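Local coordinates for exopolysaccharide biosynthesis protein (Pantoea stewartii subsp. stewartii DC283, PDB 6TGF) that modifies glycan biofilm as an enzyme with a parallel beta-helix fold like that of bacteriophage tailspikes, at the interface of chains A and B. Residues are numbered along the deposited sequence; one frame, centred on the assembly and turned at random. Chains: chain A/B, Exopolysaccharide biosynthesis protein.

The interface of chains A and B. Residues chain A 701-704, 734; chain B 717-719, 727-728.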
loop_
_atom_site.group_PDB
_atom_site.type_symbol
_atom_site.label_atom_id
_atom_site.label_comp_id
_atom_site.label_asym_id
_atom_site.label_seq_id
_atom_site.Cartn_x
_atom_site.Cartn_y
_atom_site.Cartn_z
ATOM N N SER A 701 53.963 -37.980 10.424
ATOM C CA SER A 701 55.003 -37.122 11.046
ATOM C C SER A 701 56.346 -37.369 10.349
ATOM O O SER A 701 56.456 -38.387 9.635
ATOM C CB SER A 701 55.095 -37.380 12.528
ATOM O OG SER A 701 55.833 -36.356 13.172
ATOM N N ARG A 702 57.318 -36.474 10.549
ATOM C CA ARG A 702 58.694 -36.584 9.992
ATOM C C ARG A 702 59.280 -37.951 10.361
ATOM O O ARG A 702 59.503 -38.187 11.566
ATOM C CB ARG A 702 59.598 -35.472 10.535
ATOM C CG ARG A 702 59.295 -34.089 9.976
ATOM C CD ARG A 702 59.619 -32.995 10.973
ATOM N NE ARG A 702 61.049 -32.815 11.184
ATOM C CZ ARG A 702 61.596 -32.117 12.177
ATOM N NH1 ARG A 702 60.839 -31.528 13.087
ATOM N NH2 ARG A 702 62.910 -32.014 12.265
ATOM N N ALA A 703 59.506 -38.811 9.363
ATOM C CA ALA A 703 60.195 -40.115 9.509
ATOM C C ALA A 703 61.624 -39.860 9.993
ATOM O O ALA A 703 62.206 -38.828 9.602
ATOM C CB ALA A 703 60.176 -40.872 8.204
ATOM N N LEU A 704 62.161 -40.765 10.817
ATOM C CA LEU A 704 63.458 -40.584 11.519
ATOM C C LEU A 704 64.444 -41.672 11.084
ATOM O O LEU A 704 64.006 -42.818 10.866
ATOM C CB LEU A 704 63.206 -40.633 13.030
ATOM C CG LEU A 704 63.924 -39.564 13.852
ATOM C CD1 LEU A 704 63.503 -38.168 13.431
ATOM C CD2 LEU A 704 63.654 -39.756 15.330
ATOM N N ILE A 734 66.588 -38.559 21.326
ATOM C CA ILE A 734 67.115 -38.124 20.001
ATOM C C ILE A 734 68.602 -37.801 20.174
ATOM O O ILE A 734 68.915 -36.912 20.993
ATOM C CB ILE A 734 66.317 -36.914 19.474
ATOM C CG1 ILE A 734 64.828 -37.241 19.315
ATOM C CG2 ILE A 734 66.923 -36.379 18.184
ATOM C CD1 ILE A 734 64.508 -38.094 18.113
ATOM N N PHE B 717 61.524 -45.267 13.654
ATOM C CA PHE B 717 61.001 -44.201 14.549
ATOM C C PHE B 717 60.375 -43.079 13.713
ATOM O O PHE B 717 60.646 -43.006 12.495
ATOM C CB PHE B 717 62.121 -43.628 15.421
ATOM C CG PHE B 717 62.847 -44.645 16.263
ATOM C CD1 PHE B 717 63.878 -45.404 15.729
ATOM C CD2 PHE B 717 62.500 -44.844 17.589
ATOM C CE1 PHE B 717 64.544 -46.342 16.502
ATOM C CE2 PHE B 717 63.169 -45.781 18.358
ATOM C CZ PHE B 717 64.188 -46.527 17.818
ATOM N N VAL B 718 59.564 -42.237 14.359
ATOM C CA VAL B 718 59.030 -40.961 13.796
ATOM C C VAL B 718 59.166 -39.870 14.865
ATOM O O VAL B 718 58.935 -40.173 16.051
ATOM C CB VAL B 718 57.576 -41.106 13.305
ATOM C CG1 VAL B 718 57.493 -41.952 12.044
ATOM C CG2 VAL B 718 56.649 -41.656 14.379
ATOM N N SER B 719 59.553 -38.659 14.454
ATOM C CA SER B 719 59.696 -37.467 15.332
ATOM C C SER B 719 58.308 -37.011 15.795
ATOM O O SER B 719 57.478 -36.686 14.928
ATOM C CB SER B 719 60.433 -36.356 14.628
ATOM O OG SER B 719 60.485 -35.190 15.436
ATOM N N VAL B 727 60.777 -36.010 20.693
ATOM C CA VAL B 727 61.280 -37.385 20.992
ATOM C C VAL B 727 60.997 -38.294 19.790
ATOM O O VAL B 727 60.331 -37.832 18.841
ATOM C CB VAL B 727 60.652 -37.938 22.288
ATOM C CG1 VAL B 727 60.998 -37.074 23.492
ATOM C CG2 VAL B 727 59.145 -38.104 22.171
ATOM N N ALA B 728 61.494 -39.533 19.838
ATOM C CA ALA B 728 61.331 -40.570 18.791
ATOM C C ALA B 728 60.271 -41.585 19.236
ATOM O O ALA B 728 60.534 -42.321 20.208
ATOM C CB ALA B 728 62.656 -41.243 18.529
HETATM O O HOH W 1 64.041 -45.115 12.103
#
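The backbone N of B:Ser719 gives a hydrogen bond to the carbonyl O of A:Arg702, 2.9 Å away and 160° at the hydrogen. It opens a short antiparallel beta pairing between chains, in which A:Ala703 and A:Leu704 (strand 703-704) run beside B:Val718 and B:Phe717 of strand 716-722, near the C-terminal ends of a tailspike-like parallel beta-helix protein. The deposited assembly holds three copies, in keeping with the trimers typical of tailspikes, so this strand pairing may help interlock the subunits. The amide N of A:Leu704 donates to B:Phe717 O at 3.2 Å, from above the carbonyl plane and 43° out of it, a longer bond. Beyond it a water continues the ladder, 2.6 Å from A:Leu704 O and 3.0 Å from B:Phe717 N; the same water lies in plane at the edge of the phenyl ring of B:Phe717.

On one face of this backbone seam the isobutyl group of A:Leu704 splits its two methyls: CD1 touches the beta-carbon CB of B:Ser719, while CD2 meets the methyl CB of B:Ala728, on the neighbouring strand 725-731, at 3.7 Å. CD1 of A:Ile734 reaches the same CB of B:Ala728, likewise at 3.7 Å. With CG1 of A:Ile734 anti to its carbonyl carbon (chi1 -59°), the ethyl arm extends to the backbone of B:Val727, CG1 of A:Ile734 lying 3.9 Å from CA of B:Val727. From the other face B:Val718 turns its CG1 toward CA of A:Ala703.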